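Local coordinates for protein-L-isoaspartate O-methyltransferase beta-aspartate methyltransferase (Plasmodium falciparum, PDB 2PBF) that probably methylates the carboxyl group of isoaspartyl residues in damaged proteins, with S-adenosylmethionine as methyl donor, as a step in their repair, at residues 84-89 / 165-170. Sequence-based numbering, arbitrary orientation.
Sequences AIDVGS and AIHVGA. With SAH (S-adenosyl-L-homocysteine), chain C.
Asp-86 and His-167 both carry CG anti to their backbone N (chi1 -176° in Asp-86), which lays the two side chains side by side, with the carboxylate and ring planes turned 54° apart. ND1 of His-167 donates to OD1 of Asp-86 over 2.9 Å; the oxygen lies close to the ring plane, whereas the N-H meets the syn side of OD1, 35° out of the carboxylate plane. OD2 of Asp-86 is hydrogen-bonded to Thr-95 OG1, so both oxygens of this buried acid are engaged, and NE2 of His-167 has a weak bond to Ser-70 OG. The strands that carry them, 83-87 and 163-168, run parallel as adjacent strands 1 and 4 in the 3-2-1-4-5-6-7 order of the Rossmann-like methyltransferase sheet. Four backbone bonds join them, from Ile-85 N to Ala-165 O at one end to Gly-169 N to Val-87 O (2.8 Å) at the other. On the opposite face, CG2 of Ile-85 packs alongside CG1 of Ile-166 at 3.7 Å, and CG1 of Val-87 meets CG1 of Val-168 at 3.8 Å; Leu-179 of helix 177-182 touches Val-87, Ile-166 and Val-168. Past the strand ends, both segments reach S-adenosylhomocysteine: Gly-88 CA sits 3.2 Å from its ribose O4', and Gly-169 O approaches C5'.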
loop_
_atom_site.group_PDB
_atom_site.type_symbol
_atom_site.label_atom_id
_atom_site.label_comp_id
_atom_site.label_asym_id
_atom_site.label_seq_id
_atom_site.Cartn_x
_atom_site.Cartn_y
_atom_site.Cartn_z
ATOM N N ALA A 84 1.028 -10.120 -1.258
ATOM C CA ALA A 84 0.887 -8.792 -0.620
ATOM C C ALA A 84 -0.564 -8.311 -0.714
ATOM O O ALA A 84 -1.288 -8.642 -1.656
ATOM C CB ALA A 84 1.810 -7.782 -1.298
ATOM N N ILE A 85 -0.999 -7.552 0.287
ATOM C CA ILE A 85 -2.317 -6.929 0.268
ATOM C C ILE A 85 -2.164 -5.462 0.676
ATOM O O ILE A 85 -1.443 -5.139 1.628
ATOM C CB ILE A 85 -3.387 -7.716 1.124
ATOM C CG1 ILE A 85 -4.743 -7.000 1.126
ATOM C CG2 ILE A 85 -2.877 -8.028 2.563
ATOM C CD1 ILE A 85 -5.880 -7.884 1.677
ATOM N N ASP A 86 -2.806 -4.591 -0.093
ATOM C CA ASP A 86 -2.789 -3.157 0.157
ATOM C C ASP A 86 -4.174 -2.817 0.635
ATOM O O ASP A 86 -5.149 -2.847 -0.147
ATOM C CB ASP A 86 -2.447 -2.393 -1.124
ATOM C CG ASP A 86 -2.320 -0.900 -0.921
ATOM O OD1 ASP A 86 -2.181 -0.433 0.222
ATOM O OD2 ASP A 86 -2.337 -0.163 -1.941
ATOM N N VAL A 87 -4.264 -2.516 1.922
ATOM C CA VAL A 87 -5.540 -2.224 2.534
ATOM C C VAL A 87 -5.783 -0.712 2.494
ATOM O O VAL A 87 -5.108 0.040 3.189
ATOM C CB VAL A 87 -5.585 -2.705 4.012
ATOM C CG1 VAL A 87 -6.958 -2.324 4.658
ATOM C CG2 VAL A 87 -5.321 -4.229 4.105
ATOM N N GLY A 88 -6.760 -0.289 1.693
ATOM C CA GLY A 88 -7.060 1.134 1.501
ATOM C C GLY A 88 -6.279 1.586 0.299
ATOM O O GLY A 88 -5.482 2.536 0.371
ATOM N N SER A 89 -6.490 0.900 -0.823
ATOM C CA SER A 89 -5.587 1.039 -1.950
ATOM C C SER A 89 -5.685 2.425 -2.617
ATOM O O SER A 89 -4.722 2.872 -3.240
ATOM C CB SER A 89 -5.756 -0.132 -2.945
ATOM O OG SER A 89 -7.120 -0.316 -3.307
ATOM N N ALA A 165 3.193 -9.621 3.028
ATOM C CA ALA A 165 3.232 -8.168 3.214
ATOM C C ALA A 165 1.832 -7.600 3.256
ATOM O O ALA A 165 1.017 -7.858 2.351
ATOM C CB ALA A 165 4.034 -7.517 2.117
ATOM N N ILE A 166 1.543 -6.854 4.329
ATOM C CA ILE A 166 0.260 -6.176 4.475
ATOM C C ILE A 166 0.489 -4.693 4.697
ATOM O O ILE A 166 1.119 -4.289 5.658
ATOM C CB ILE A 166 -0.626 -6.749 5.642
ATOM C CG1 ILE A 166 -0.702 -8.288 5.555
ATOM C CG2 ILE A 166 -2.026 -6.057 5.625
ATOM C CD1 ILE A 166 -1.680 -8.959 6.529
ATOM N N HIS A 167 -0.009 -3.882 3.792
ATOM C CA HIS A 167 0.116 -2.460 3.955
ATOM C C HIS A 167 -1.264 -1.914 4.204
ATOM O O HIS A 167 -2.223 -2.268 3.524
ATOM C CB HIS A 167 0.745 -1.818 2.733
ATOM C CG HIS A 167 0.733 -0.330 2.790
ATOM N ND1 HIS A 167 -0.269 0.424 2.221
ATOM C CD2 HIS A 167 1.567 0.544 3.398
ATOM C CE1 HIS A 167 -0.046 1.700 2.464
ATOM N NE2 HIS A 167 1.067 1.798 3.167
ATOM N N VAL A 168 -1.376 -1.064 5.210
ATOM C CA VAL A 168 -2.650 -0.474 5.490
ATOM C C VAL A 168 -2.451 1.036 5.404
ATOM O O VAL A 168 -1.674 1.595 6.162
ATOM C CB VAL A 168 -3.155 -0.901 6.882
ATOM C CG1 VAL A 168 -4.591 -0.542 7.039
ATOM C CG2 VAL A 168 -2.931 -2.421 7.111
ATOM N N GLY A 169 -3.177 1.678 4.486
ATOM C CA GLY A 169 -2.940 3.089 4.183
ATOM C C GLY A 169 -3.921 4.033 4.875
ATOM O O GLY A 169 -4.103 5.158 4.427
ATOM N N ALA A 170 -4.523 3.557 5.974
ATOM C CA ALA A 170 -5.488 4.302 6.742
ATOM C C ALA A 170 -5.336 3.894 8.197
ATOM O O ALA A 170 -4.943 2.762 8.502
ATOM C CB ALA A 170 -6.920 4.060 6.231
HETATM N N SAH C . -2.463 4.040 -0.394
HETATM C CA SAH C . -3.500 5.050 -0.729
HETATM C CB SAH C . -4.016 5.669 0.545
HETATM C CG SAH C . -5.361 6.323 0.260
HETATM S SD SAH C . -6.055 7.073 1.736
HETATM C C SAH C . -3.009 6.129 -1.700
HETATM O O SAH C . -1.908 6.649 -1.505
HETATM O OXT SAH C . -3.702 6.484 -2.687
HETATM C "C5'" SAH C . -6.659 5.546 2.497
HETATM C "C4'" SAH C . -7.743 4.793 1.724
HETATM O "O4'" SAH C . -8.288 3.851 2.605
HETATM C "C3'" SAH C . -8.917 5.610 1.203
HETATM O "O3'" SAH C . -8.991 5.465 -0.206
HETATM C "C2'" SAH C . -10.134 5.030 1.908
HETATM O "O2'" SAH C . -11.273 5.000 1.077
HETATM C "C1'" SAH C . -9.645 3.638 2.250
HETATM N N9 SAH C . -10.298 2.990 3.408
HETATM C C8 SAH C . -10.687 3.601 4.565
HETATM N N7 SAH C . -11.191 2.655 5.391
HETATM C C5 SAH C . -11.157 1.452 4.775
HETATM C C6 SAH C . -11.575 0.173 5.157
HETATM N N6 SAH C . -12.138 -0.076 6.333
HETATM N N1 SAH C . -11.374 -0.881 4.303
HETATM C C2 SAH C . -10.795 -0.666 3.067
HETATM N N3 SAH C . -10.410 0.602 2.711
HETATM C C4 SAH C . -10.583 1.652 3.541
#